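Local coordinates for NmrA family protein (Shigella flexneri 2a, PDB 3QVO) that is of unknown function but, as a Rossmann-fold member of the NmrA family, probably binds NAD(P) or a related dinucleotide, at residues 76-86 / 103-111. Residues are numbered along the deposited sequence; the frame is centred on the assembly and turned at random.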
# COMPACT_ATOMS: atom_id res chain seq x y z
N VAL A 76 3.54 -11.91 6.32
CA VAL A 76 2.50 -12.27 5.32
C VAL A 76 2.66 -13.67 4.71
O VAL A 76 1.69 -14.25 4.25
CB VAL A 76 2.34 -11.22 4.18
CG1 VAL A 76 2.08 -9.84 4.82
CG2 VAL A 76 3.53 -11.19 3.28
N LEU A 77 3.85 -14.25 4.76
CA LEU A 77 3.97 -15.64 4.30
C LEU A 77 3.64 -16.63 5.41
O LEU A 77 3.69 -17.84 5.17
CB LEU A 77 5.36 -15.94 3.70
CG LEU A 77 5.68 -15.01 2.53
CD1 LEU A 77 7.06 -15.29 1.92
CD2 LEU A 77 4.59 -15.13 1.47
N ASN A 78 3.32 -16.15 6.60
CA ASN A 78 2.75 -17.06 7.60
C ASN A 78 1.27 -16.96 7.36
O ASN A 78 0.62 -16.04 7.85
CB ASN A 78 3.09 -16.64 9.04
CG ASN A 78 2.39 -17.51 10.08
OD1 ASN A 78 1.35 -18.13 9.81
ND2 ASN A 78 2.96 -17.58 11.27
N HIS A 79 0.74 -17.91 6.62
CA HIS A 79 -0.63 -17.85 6.14
C HIS A 79 -1.61 -17.93 7.29
O HIS A 79 -2.64 -17.29 7.25
CB HIS A 79 -0.96 -19.04 5.17
CG HIS A 79 -0.06 -19.11 3.97
ND1 HIS A 79 -0.08 -18.17 2.96
CD2 HIS A 79 0.89 -20.02 3.61
CE1 HIS A 79 0.79 -18.50 2.03
NE2 HIS A 79 1.40 -19.61 2.40
N ALA A 80 -1.33 -18.76 8.28
CA ALA A 80 -2.19 -18.82 9.46
C ALA A 80 -2.26 -17.45 10.18
O ALA A 80 -3.33 -17.00 10.54
CB ALA A 80 -1.71 -19.91 10.41
N ALA A 81 -1.13 -16.75 10.33
CA ALA A 81 -1.14 -15.52 11.08
C ALA A 81 -1.92 -14.48 10.29
O ALA A 81 -2.68 -13.69 10.86
CB ALA A 81 0.25 -15.07 11.33
N LEU A 82 -1.69 -14.46 8.99
CA LEU A 82 -2.31 -13.51 8.11
C LEU A 82 -3.82 -13.71 8.07
O LEU A 82 -4.54 -12.76 8.26
CB LEU A 82 -1.70 -13.60 6.71
CG LEU A 82 -2.31 -12.62 5.68
CD1 LEU A 82 -2.09 -11.22 6.09
CD2 LEU A 82 -1.78 -12.89 4.30
N LYS A 83 -4.30 -14.93 7.95
CA LYS A 83 -5.75 -15.19 8.04
C LYS A 83 -6.31 -14.70 9.37
O LYS A 83 -7.36 -14.06 9.41
CB LYS A 83 -6.11 -16.66 7.81
N GLN A 84 -5.63 -14.96 10.48
CA GLN A 84 -6.19 -14.46 11.77
C GLN A 84 -6.40 -12.97 11.76
O GLN A 84 -7.41 -12.47 12.27
CB GLN A 84 -5.27 -14.75 12.93
CG GLN A 84 -4.81 -16.19 13.05
CD GLN A 84 -5.80 -17.04 13.76
OE1 GLN A 84 -7.00 -16.77 13.76
NE2 GLN A 84 -5.30 -18.09 14.39
N ALA A 85 -5.41 -12.27 11.21
CA ALA A 85 -5.42 -10.82 11.19
C ALA A 85 -6.46 -10.28 10.21
O ALA A 85 -6.95 -9.14 10.34
CB ALA A 85 -4.03 -10.30 10.81
N MSE A 86 -6.74 -11.08 9.19
CA MSE A 86 -7.59 -10.71 8.11
C MSE A 86 -9.04 -10.79 8.49
O MSE A 86 -9.88 -10.15 7.86
CB MSE A 86 -7.33 -11.63 6.89
CG MSE A 86 -8.17 -11.26 5.67
SE MSE A 86 -7.66 -9.54 4.88
CE MSE A 86 -5.83 -10.09 4.29
N ILE A 103 4.88 -14.13 -4.40
CA ILE A 103 4.42 -15.07 -3.42
C ILE A 103 3.66 -14.36 -2.34
O ILE A 103 2.54 -14.81 -1.94
CB ILE A 103 5.60 -15.96 -2.86
CG1 ILE A 103 6.29 -16.69 -4.01
CG2 ILE A 103 5.07 -17.00 -1.90
CD1 ILE A 103 7.65 -17.43 -3.61
N GLN A 104 4.18 -13.21 -1.91
CA GLN A 104 3.49 -12.39 -0.92
C GLN A 104 2.13 -11.90 -1.40
O GLN A 104 1.11 -11.99 -0.66
CB GLN A 104 4.33 -11.17 -0.50
CG GLN A 104 5.66 -11.47 0.18
CD GLN A 104 6.30 -10.21 0.68
OE1 GLN A 104 5.69 -9.46 1.44
NE2 GLN A 104 7.51 -9.97 0.27
N ALA A 105 2.09 -11.33 -2.62
CA ALA A 105 0.79 -10.87 -3.15
C ALA A 105 -0.19 -12.04 -3.22
O ALA A 105 -1.32 -11.88 -2.88
CB ALA A 105 0.92 -10.25 -4.54
N ASN A 106 0.23 -13.20 -3.71
CA ASN A 106 -0.65 -14.36 -3.82
C ASN A 106 -1.23 -14.72 -2.44
O ASN A 106 -2.41 -15.10 -2.31
CB ASN A 106 0.10 -15.57 -4.36
CG ASN A 106 0.36 -15.51 -5.85
OD1 ASN A 106 -0.21 -14.68 -6.56
ND2 ASN A 106 1.21 -16.42 -6.35
N SER A 107 -0.41 -14.56 -1.41
CA SER A 107 -0.83 -14.90 -0.07
C SER A 107 -1.87 -13.89 0.43
O SER A 107 -2.84 -14.28 1.10
CB SER A 107 0.40 -14.98 0.84
OG SER A 107 0.05 -15.21 2.18
N VAL A 108 -1.72 -12.62 0.06
CA VAL A 108 -2.66 -11.65 0.48
C VAL A 108 -4.00 -11.90 -0.21
O VAL A 108 -5.05 -11.84 0.42
CB VAL A 108 -2.13 -10.21 0.27
CG1 VAL A 108 -3.22 -9.13 0.54
CG2 VAL A 108 -0.91 -9.95 1.17
N ILE A 109 -3.95 -12.22 -1.49
CA ILE A 109 -5.19 -12.39 -2.26
C ILE A 109 -6.01 -13.56 -1.68
O ILE A 109 -7.24 -13.45 -1.47
CB ILE A 109 -4.84 -12.63 -3.71
CG1 ILE A 109 -4.29 -11.34 -4.36
CG2 ILE A 109 -6.02 -13.17 -4.49
CD1 ILE A 109 -3.46 -11.63 -5.66
N ALA A 110 -5.33 -14.67 -1.46
CA ALA A 110 -5.88 -15.88 -0.89
C ALA A 110 -6.52 -15.63 0.47
O ALA A 110 -7.61 -16.09 0.72
CB ALA A 110 -4.81 -16.92 -0.74
N ALA A 111 -5.84 -14.90 1.34
CA ALA A 111 -6.38 -14.60 2.67
C ALA A 111 -7.62 -13.68 2.54
O ALA A 111 -8.64 -13.89 3.20
CB ALA A 111 -5.30 -13.94 3.56
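Ser107 and Ala111 on helix 103-111 meet Leu82 and Met86 on helix 79-86, two neighbouring helices of the Rossmann fold joined through strand 91-95, which lies among parallel strands of the central sheet. The segment axes approach to 9.9 Å with 44° between their N-to-C directions, and the small side chains of Ser107 and Ala111 lie where the larger ones of the partner helix press in.

Apolar contacts make up much of the interface. Leu82, with CG anti to the backbone N, carries its CD2 methyl across to Ala111 CB at 3.7 Å, and the same methyl leans on the backbone of Ser107 and Val108. One turn further on, the chain of selenomethionine Met86 bends at both chi2 and chi3, which brings its CE methyl 4.0 Å from Ala111 CB while CG rests near Ala111 O. On the sheet side, Leu27 of strand 24-29 touches Met86, and Leu29 touches Leu82 and Val108; Cys115 of the 5-mercapto-2-nitro-benzoic acid pocket also touches Met86. At the other end, in the loop entering helix 79-86, Leu77 lays CD2 over the backbone of Gln104 and against Ile103 CG2. Val76 CG2 lies against Gln104 CG and OE1, the side chains crossing at about a right angle; Gln104 NE2 is held by the carbonyls of Thr97 and Glu99.

Polar contacts concentrate on Ser107, whose hydroxyl bridges loop and helix. It donates to the carbonyl of Val76, OG to O 2.8 Å, arriving 24° out of the carbonyl plane. Asn78 is the N-cap of helix 79-86, its OD1 accepting from Ala81 N at 2.9 Å. His79 swings its ring back toward Ser107, where ND1 at the ring edge gives OG a weak, bent hydrogen bond of 3.1 Å (N-H...O 124°).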